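Local coordinates for DegV family protein (Thermus thermophilus, PDB 2DT8), which binds fatty acid, here palmitic acid, and a zinc ion, as a DegV family protein whose cellular role is not established, at residues Glu210-Lys213 with Ala214-Trp218; Asp68-Arg71 with Val72-Ala76; Ile48-Lys51 with Val52-Gly55; Lys130-Leu133 with Glu134-Gln137. All coordinates share one frame; numbering follows the deposited sequence.

Contact 1: residues Glu210-Lys213 with Ala214-Trp218; sequences EILK and AFRAW
Leu212 lays its CD2 methyl beside the chain of Arg216, one turn further on, with CD2 4.0 Å from NE. The two side chains cross obliquely. Arg216 is extended from CG to NE, and its CG first passes the backbone of the preceding turn, 3.4 Å from Leu212 O, so the aliphatic part of the arginine lies on leucine and carbonyl while the charge is carried onward. The guanidinium is anchored beyond this turn, NH2 bonding to Ser248 O. The other methyl of Leu212 serves a different neighbour: CD1 approaches CD2 of the Phe215 ring at 4.3 Å, obliquely. With CG anti to the backbone N (chi1 -170°), the leucine leans forward along the helix, where its two branches can be shared between Phe215 and Arg216. All this belongs to the amphipathic helix 204-219, whose regular turn is held by four successive i to i+4 bonds, from Ala214 N to Glu210 O through Ala217 N to Lys213 O. The bond from Phe215 N to Ile211 O, at 2.9 Å, joins the two residues that face the interior. Phe215 is a large apolar side chain suited to that side, its ring meeting Phe154 and Phe275 edge-to-face, while Ile211 reaches Leu241 of helix 236-247. Where the helix comes up to strand 154-158, Ala214 presents a single methyl, small enough to lie near Phe154 and Arg156; that CB also sits 3.5 Å from Ile211 O. Lys213, on the exposed side, runs fully extended from its backbone, a shape suited to a charge carried into solvent.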
# COMPACT_ATOMS: atom_id res chain seq x y z
N GLU A 210 -10.26 18.02 5.91
CA GLU A 210 -8.93 18.39 5.45
C GLU A 210 -8.38 17.41 4.41
O GLU A 210 -7.85 17.80 3.38
CB GLU A 210 -7.84 18.38 6.62
CG GLU A 210 -6.36 18.45 6.23
CD GLU A 210 -6.03 19.63 5.33
OE1 GLU A 210 -6.64 20.70 5.49
OE2 GLU A 210 -5.14 19.48 4.46
N ILE A 211 -8.85 16.21 4.49
CA ILE A 211 -8.39 15.22 3.53
C ILE A 211 -9.15 15.45 2.20
O ILE A 211 -8.57 15.43 1.10
CB ILE A 211 -8.69 13.70 3.95
CG1 ILE A 211 -7.70 13.28 5.05
CG2 ILE A 211 -8.61 12.73 2.76
CD1 ILE A 211 -8.03 11.94 5.68
N LEU A 212 -10.45 15.86 2.32
CA LEU A 212 -11.23 16.10 1.10
C LEU A 212 -10.81 17.42 0.43
O LEU A 212 -10.81 17.53 -0.80
CB LEU A 212 -12.73 16.12 1.42
CG LEU A 212 -13.66 16.12 0.21
CD1 LEU A 212 -13.70 14.74 -0.44
CD2 LEU A 212 -15.05 16.54 0.64
N LYS A 213 -10.34 18.33 1.25
CA LYS A 213 -9.83 19.59 0.71
C LYS A 213 -8.60 19.28 -0.15
O LYS A 213 -8.47 19.78 -1.27
CB LYS A 213 -9.45 20.53 1.85
CG LYS A 213 -8.76 21.81 1.39
CD LYS A 213 -8.36 22.70 2.57
CE LYS A 213 -7.56 23.92 2.11
NZ LYS A 213 -7.18 24.80 3.26
N ALA A 214 -7.69 18.46 0.38
CA ALA A 214 -6.48 18.09 -0.34
C ALA A 214 -6.83 17.32 -1.61
O ALA A 214 -6.23 17.53 -2.67
CB ALA A 214 -5.58 17.24 0.55
N PHE A 215 -7.81 16.42 -1.50
CA PHE A 215 -8.24 15.62 -2.63
C PHE A 215 -8.81 16.47 -3.76
O PHE A 215 -8.49 16.25 -4.93
CB PHE A 215 -9.28 14.59 -2.20
CG PHE A 215 -9.76 13.71 -3.31
CD1 PHE A 215 -8.86 12.88 -3.99
CD2 PHE A 215 -11.10 13.68 -3.67
CE1 PHE A 215 -9.30 12.05 -5.02
CE2 PHE A 215 -11.55 12.85 -4.70
CZ PHE A 215 -10.65 12.03 -5.37
N ARG A 216 -9.68 17.41 -3.42
CA ARG A 216 -10.27 18.27 -4.43
C ARG A 216 -9.17 19.07 -5.16
O ARG A 216 -9.22 19.21 -6.38
CB ARG A 216 -11.28 19.23 -3.81
CG ARG A 216 -12.62 18.58 -3.46
CD ARG A 216 -13.57 19.61 -2.86
NE ARG A 216 -14.87 19.06 -2.50
CZ ARG A 216 -15.84 18.79 -3.37
NH1 ARG A 216 -15.67 19.03 -4.66
NH2 ARG A 216 -16.99 18.30 -2.93
N ALA A 217 -8.21 19.58 -4.40
CA ALA A 217 -7.10 20.34 -4.98
C ALA A 217 -6.32 19.45 -5.96
O ALA A 217 -6.01 19.87 -7.08
CB ALA A 217 -6.18 20.85 -3.89
N TRP A 218 -6.02 18.23 -5.54
CA TRP A 218 -5.29 17.29 -6.40
C TRP A 218 -6.12 16.86 -7.61
O TRP A 218 -5.58 16.68 -8.72
CB TRP A 218 -4.91 16.03 -5.60
CG TRP A 218 -4.34 14.93 -6.45
CD1 TRP A 218 -3.03 14.77 -6.82
CD2 TRP A 218 -5.07 13.88 -7.09
NE1 TRP A 218 -2.91 13.69 -7.65
CE2 TRP A 218 -4.14 13.12 -7.83
CE3 TRP A 218 -6.42 13.50 -7.10
CZ2 TRP A 218 -4.51 12.01 -8.59
CZ3 TRP A 218 -6.79 12.40 -7.86
CH2 TRP A 218 -5.84 11.66 -8.59

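Contact 2: residues Asp68-Arg71 with Val72-Ala76; sequences DFAR and VYREA
Helix 66-76 makes regular i to i+4 bonds, Tyr73 N giving its hydrogen to Phe69 O at 2.8 Å and Arg74 N to Ala70 O, while Glu75 N to Arg71 O is more bent. It is an amphipathic helix beside the zinc site: Glu67, a zinc ligand in its first turn, comes just before Asp68, and the methyl of Ala70 lies near Glu67 and the other ligand, Glu105. On its buried side Phe69 and Tyr73 run alongside each other in the same direction, their ring planes 36° apart. CD1 of Phe69 touches Tyr73 OH at 3.6 Å, and that hydroxyl is engaged by Ser85 OG, a polar tip that suits tyrosine to a mostly apolar place. One face of the tyrosine ring lies over Phe69 O. Val72, between the aromatics and the charged side, sets CG2 against Asp68 O and packs on Val6 and Val26. On the outer side Arg74 folds back at chi3, bringing one face of its guanidinium over Ala70 O and NH2 3.5 Å from Arg71 CA. Arg71 and Glu75 run side by side, yet touch through methylene, CG to OE2 at 3.8 Å. The arginine turns toward Asp68, with a chi3 of 11° bending its end back. Asp68 OD2 accepts from Ser65 N; Asp68 OD1 lies in the plane of the Arg71 guanidinium, at its edge, 3.6 Å from Arg71 NH2 in a long salt bridge.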
# COMPACT_ATOMS: atom_id res chain seq x y z
N ASP A 68 12.82 -16.52 -1.65
CA ASP A 68 11.36 -16.50 -1.65
C ASP A 68 10.93 -15.95 -3.02
O ASP A 68 10.02 -16.47 -3.66
CB ASP A 68 10.80 -15.57 -0.56
CG ASP A 68 10.92 -16.16 0.84
OD1 ASP A 68 10.99 -17.40 0.98
OD2 ASP A 68 10.92 -15.37 1.81
N PHE A 69 11.62 -14.90 -3.47
CA PHE A 69 11.32 -14.32 -4.77
C PHE A 69 11.77 -15.21 -5.92
O PHE A 69 11.05 -15.38 -6.90
CB PHE A 69 11.99 -12.95 -4.90
CG PHE A 69 11.17 -11.81 -4.36
CD1 PHE A 69 10.01 -11.42 -5.03
CD2 PHE A 69 11.54 -11.15 -3.20
CE1 PHE A 69 9.23 -10.37 -4.54
CE2 PHE A 69 10.77 -10.11 -2.70
CZ PHE A 69 9.61 -9.72 -3.37
N ALA A 70 12.98 -15.76 -5.82
CA ALA A 70 13.50 -16.59 -6.90
C ALA A 70 12.60 -17.77 -7.23
O ALA A 70 12.42 -18.11 -8.40
CB ALA A 70 14.90 -17.07 -6.57
N ARG A 71 12.04 -18.47 -6.19
CA ARG A 71 11.10 -19.57 -6.44
C ARG A 71 9.91 -19.08 -7.25
O ARG A 71 9.46 -19.76 -8.18
CB ARG A 71 10.61 -20.17 -5.13
CG ARG A 71 9.59 -21.30 -5.31
CD ARG A 71 9.10 -21.89 -3.98
NE ARG A 71 9.50 -21.10 -2.81
CZ ARG A 71 10.75 -21.03 -2.36
NH1 ARG A 71 11.68 -21.83 -2.86
NH2 ARG A 71 11.07 -20.15 -1.41
N VAL A 72 9.34 -17.95 -6.93
CA VAL A 72 8.19 -17.42 -7.63
C VAL A 72 8.58 -17.02 -9.06
O VAL A 72 7.88 -17.36 -10.01
CB VAL A 72 7.57 -16.24 -6.84
CG1 VAL A 72 6.44 -15.60 -7.63
CG2 VAL A 72 7.02 -16.77 -5.50
N TYR A 73 9.72 -16.34 -9.23
CA TYR A 73 10.13 -15.94 -10.57
C TYR A 73 10.36 -17.16 -11.45
O TYR A 73 9.94 -17.19 -12.60
CB TYR A 73 11.42 -15.10 -10.54
CG TYR A 73 11.29 -13.74 -9.87
CD1 TYR A 73 10.04 -13.12 -9.71
CD2 TYR A 73 12.42 -13.04 -9.44
CE1 TYR A 73 9.93 -11.85 -9.14
CE2 TYR A 73 12.32 -11.78 -8.87
CZ TYR A 73 11.07 -11.19 -8.72
OH TYR A 73 10.98 -9.94 -8.15
N ARG A 74 10.99 -18.18 -10.94
CA ARG A 74 11.32 -19.40 -11.67
C ARG A 74 10.06 -20.11 -12.15
O ARG A 74 9.97 -20.62 -13.26
CB ARG A 74 12.14 -20.34 -10.79
CG ARG A 74 12.45 -21.67 -11.45
CD ARG A 74 13.52 -22.47 -10.71
NE ARG A 74 13.25 -22.60 -9.29
CZ ARG A 74 13.82 -21.86 -8.34
NH1 ARG A 74 14.75 -20.96 -8.65
NH2 ARG A 74 13.45 -22.02 -7.07
N GLU A 75 9.07 -20.09 -11.23
CA GLU A 75 7.83 -20.78 -11.56
C GLU A 75 7.04 -20.01 -12.63
O GLU A 75 6.47 -20.56 -13.56
CB GLU A 75 6.96 -20.93 -10.28
CG GLU A 75 7.50 -21.99 -9.33
CD GLU A 75 6.78 -22.01 -8.00
OE1 GLU A 75 6.12 -21.01 -7.65
OE2 GLU A 75 6.90 -23.03 -7.28
N ALA A 76 7.12 -18.67 -12.46
CA ALA A 76 6.39 -17.83 -13.38
C ALA A 76 6.96 -17.89 -14.81
O ALA A 76 6.24 -17.93 -15.81
CB ALA A 76 6.45 -16.34 -12.93

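Contact 3: residues Ile48-Lys51 with Val52-Gly55; sequences IFQK and VREG
Val52 N gives its hydrogen to Ile48 O at 3.1 Å and Arg53 N to Phe49 O at 2.8 Å, the last regular bonds of helix 45-53. Beyond them the pattern frays. Glu54 N divides its hydrogen between Gln50 O and Lys51 O, at 3.0 and 3.1 Å, both bonds weak and strongly bent. Gly55 N then turns back to Val52 O at 2.8 Å, and the amide of the residue after it points to Lys51 O: a Schellman motif, which ends the helix and supplies its last carbonyls with partners. Gly55 has a phi of 93°, and a CB at these backbone angles would be jammed against the carbonyl O of Glu54, so glycine is the fitting residue. Beside this end, Gln50 extends with CG anti to the backbone N (chi1 172°), which puts its CG beside two charged groups. CG lies 3.6 Å from Arg53 NH1 and 3.5 Å from Glu54 OE2, and the backbone of Gln50 at CA lies over one face of the guanidinium. Replacing Gln50 by an alanine would probably leave Arg53 NH1 and the Glu54 carboxylate without this shared aliphatic neighbour and freer to turn. Lys51 NZ stays 4.4 Å from Glu54 OE1, near enough for attraction though not for a salt bridge. The opposite flank faces inward: Ile48 packs between helix 262-268, at Ala262 and Ser266, and strand 24-32, at Val30 and Leu32, while Phe49 reaches Ala265 and Pro270.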
# COMPACT_ATOMS: atom_id res chain seq x y z
N ILE A 48 -3.19 -8.48 16.25
CA ILE A 48 -1.99 -7.78 16.66
C ILE A 48 -2.29 -6.74 17.73
O ILE A 48 -1.62 -6.68 18.76
CB ILE A 48 -1.34 -7.08 15.45
CG1 ILE A 48 -0.74 -8.14 14.53
CG2 ILE A 48 -0.28 -6.07 15.92
CD1 ILE A 48 -0.36 -7.61 13.16
N PHE A 49 -3.32 -5.93 17.50
CA PHE A 49 -3.64 -4.88 18.46
C PHE A 49 -4.16 -5.42 19.80
O PHE A 49 -3.99 -4.81 20.85
CB PHE A 49 -4.61 -3.87 17.83
CG PHE A 49 -4.10 -3.28 16.55
CD1 PHE A 49 -2.74 -2.99 16.40
CD2 PHE A 49 -4.95 -3.03 15.48
CE1 PHE A 49 -2.23 -2.47 15.21
CE2 PHE A 49 -4.45 -2.50 14.28
CZ PHE A 49 -3.09 -2.22 14.15
N GLN A 50 -4.82 -6.58 19.68
CA GLN A 50 -5.32 -7.20 20.89
C GLN A 50 -4.17 -7.65 21.79
O GLN A 50 -4.23 -7.57 23.01
CB GLN A 50 -6.11 -8.51 20.60
CG GLN A 50 -6.51 -9.30 21.85
CD GLN A 50 -6.98 -10.71 21.56
OE1 GLN A 50 -7.23 -11.49 22.49
NE2 GLN A 50 -7.10 -11.06 20.28
N LYS A 51 -3.13 -8.14 21.10
CA LYS A 51 -1.97 -8.57 21.85
C LYS A 51 -1.22 -7.40 22.53
O LYS A 51 -0.75 -7.47 23.68
CB LYS A 51 -0.87 -9.31 20.96
CG LYS A 51 -1.32 -10.66 20.45
CD LYS A 51 -1.59 -11.64 21.59
CE LYS A 51 -1.82 -13.04 21.05
NZ LYS A 51 -2.18 -14.00 22.14
N VAL A 52 -1.14 -6.28 21.81
CA VAL A 52 -0.52 -5.10 22.39
C VAL A 52 -1.34 -4.62 23.59
O VAL A 52 -0.81 -4.32 24.65
CB VAL A 52 -0.35 -4.00 21.31
CG1 VAL A 52 0.17 -2.72 21.93
CG2 VAL A 52 0.64 -4.49 20.24
N ARG A 53 -2.66 -4.58 23.34
CA ARG A 53 -3.53 -4.12 24.41
C ARG A 53 -3.40 -4.95 25.73
O ARG A 53 -3.53 -4.50 26.86
CB ARG A 53 -5.10 -4.06 23.98
CG ARG A 53 -6.12 -3.41 24.93
CD ARG A 53 -7.46 -3.48 24.21
NE ARG A 53 -7.75 -4.87 23.88
CZ ARG A 53 -8.55 -5.27 22.89
NH1 ARG A 53 -8.79 -6.58 22.65
NH2 ARG A 53 -9.14 -4.34 22.14
N GLU A 54 -2.99 -6.19 25.43
CA GLU A 54 -2.79 -7.11 26.53
C GLU A 54 -1.35 -7.12 27.18
O GLU A 54 -0.96 -7.90 28.07
CB GLU A 54 -3.07 -8.66 26.16
CG GLU A 54 -4.55 -8.86 25.85
CD GLU A 54 -4.87 -10.20 25.22
OE1 GLU A 54 -3.92 -10.92 24.83
OE2 GLU A 54 -6.07 -10.53 25.10
N GLY A 55 -0.57 -6.17 26.68
CA GLY A 55 0.78 -5.98 27.20
C GLY A 55 1.89 -6.72 26.48
O GLY A 55 3.02 -6.79 26.97

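Contact 4: residues Lys130-Leu133 with Glu134-Gln137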
# COMPACT_ATOMS: atom_id res chain seq x y z
N LYS A 130 -1.98 -4.70 -14.94
CA LYS A 130 -2.71 -5.86 -15.43
C LYS A 130 -3.72 -5.47 -16.51
O LYS A 130 -3.85 -6.14 -17.53
CB LYS A 130 -3.44 -6.55 -14.28
CG LYS A 130 -4.51 -7.52 -14.76
CD LYS A 130 -3.96 -8.91 -15.03
CE LYS A 130 -2.55 -8.92 -15.60
NZ LYS A 130 -2.07 -10.31 -15.76
N GLU A 131 -4.45 -4.39 -16.25
CA GLU A 131 -5.45 -3.87 -17.18
C GLU A 131 -4.79 -3.63 -18.55
O GLU A 131 -5.31 -4.06 -19.59
CB GLU A 131 -6.03 -2.57 -16.62
CG GLU A 131 -7.02 -1.87 -17.53
CD GLU A 131 -7.63 -0.66 -16.88
OE1 GLU A 131 -6.89 0.10 -16.21
OE2 GLU A 131 -8.85 -0.46 -17.03
N LEU A 132 -3.64 -2.98 -18.54
CA LEU A 132 -2.94 -2.70 -19.79
C LEU A 132 -2.36 -3.95 -20.44
O LEU A 132 -2.46 -4.13 -21.66
CB LEU A 132 -1.84 -1.66 -19.55
CG LEU A 132 -2.36 -0.29 -19.11
CD1 LEU A 132 -1.19 0.63 -18.79
CD2 LEU A 132 -3.23 0.31 -20.21
N LEU A 133 -1.75 -4.82 -19.63
CA LEU A 133 -1.17 -6.05 -20.15
C LEU A 133 -2.23 -6.96 -20.77
O LEU A 133 -1.98 -7.56 -21.82
CB LEU A 133 -0.42 -6.80 -19.05
CG LEU A 133 0.85 -6.10 -18.55
CD1 LEU A 133 1.35 -6.81 -17.30
CD2 LEU A 133 1.91 -6.10 -19.64
N GLU A 134 -3.40 -7.05 -20.12
CA GLU A 134 -4.46 -7.90 -20.69
C GLU A 134 -4.99 -7.36 -22.02
O GLU A 134 -5.49 -8.13 -22.85
CB GLU A 134 -5.62 -8.06 -19.69
CG GLU A 134 -5.23 -8.82 -18.44
CD GLU A 134 -6.43 -9.28 -17.64
OE1 GLU A 134 -7.31 -8.44 -17.35
OE2 GLU A 134 -6.49 -10.48 -17.29
N GLU A 135 -4.95 -6.12 -22.27
CA GLU A 135 -5.33 -5.50 -23.55
C GLU A 135 -4.26 -5.82 -24.60
O GLU A 135 -4.51 -5.80 -25.80
CB GLU A 135 -5.42 -3.98 -23.43
CG GLU A 135 -6.60 -3.44 -22.66
CD GLU A 135 -6.37 -2.00 -22.22
OE1 GLU A 135 -5.72 -1.24 -22.98
OE2 GLU A 135 -6.84 -1.62 -21.13
N GLY A 136 -3.07 -6.15 -24.06
CA GLY A 136 -1.98 -6.44 -24.97
C GLY A 136 -0.82 -5.43 -25.09
O GLY A 136 0.05 -5.53 -25.97
N GLN A 137 -0.79 -4.45 -24.20
CA GLN A 137 0.26 -3.44 -24.27
C GLN A 137 1.64 -3.97 -23.90
O GLN A 137 1.78 -4.91 -23.12
CB GLN A 137 -0.11 -2.21 -23.44
CG GLN A 137 -1.33 -1.47 -24.00
CD GLN A 137 -1.51 -0.06 -23.45
OE1 GLN A 137 -2.51 0.60 -23.74
NE2 GLN A 137 -0.55 0.41 -22.67
O HOH W 1 0.57 -7.55 -23.03
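Lys130 folds its aliphatic chain against Glu134, CD resting 3.6 Å from the glutamate CD. Two bends, at chi2 (87°) and chi3 (-36°), bring the methylenes there, yet the charged ends stay 4.7 Å apart, NZ to OE2, while NZ bonds to Leu21 O instead. A serine in place of Lys130 would probably leave Leu21 O without this donor and Glu134 without the methylenes it lies along. Packing is equally close where Leu132, a buried residue, meets Gln137: the leucine CD2 touches both OE1 and NE2 of the amide at 3.6 Å, and the leucine packs on Val142 of helix 139-151. These contacts surround the end of helix 120-135, closed by a Schellman motif. Gln137 N bonds to Leu132 O at 3.1 Å, nearly straight, and Gly136 N reaches Leu133 O from above the carbonyl plane. Glycine fits the positive phi of 109°, where a CB would collide with the carbonyl before it. A water gives its hydrogens to Leu133 O and Gln137 O, bridging the two carbonyls across the turn. Leu133, with CD2 near Gln137 O, points its apolar surface at Ile3 and Leu5. The looser side, toward solvent, is that of Glu135, running alongside Glu131 with Glu135 OE2 4.7 Å from Glu131 OE2. Glu131 OE1 forms salt bridges with Arg226 and Arg128, which probably offset the nearby negative charge.

How the contacts relate
Each contact covers about two turns of a different helix, contacts 3 and 4 at its C-terminal end; their chain order is 3, 2, 4, 1. Contacts 2 and 4 are nearest to each other, about 22 Å between centres, and pack against alternate residues of strand 3-8, hence opposite faces of its sheet. Contacts 2 and 3 both touch strand 24-32, yet their nearest atoms are about 18 Å apart. Contact 2 alone adjoins the zinc site, the Ala70 side chain being about 5 Å from the ion. The bound palmitic acid lies about 10 Å from the side chains of Ile211 and Phe69 and about 11 Å from Ile48, so contacts 1, 2 and 3 stand behind its immediate surroundings.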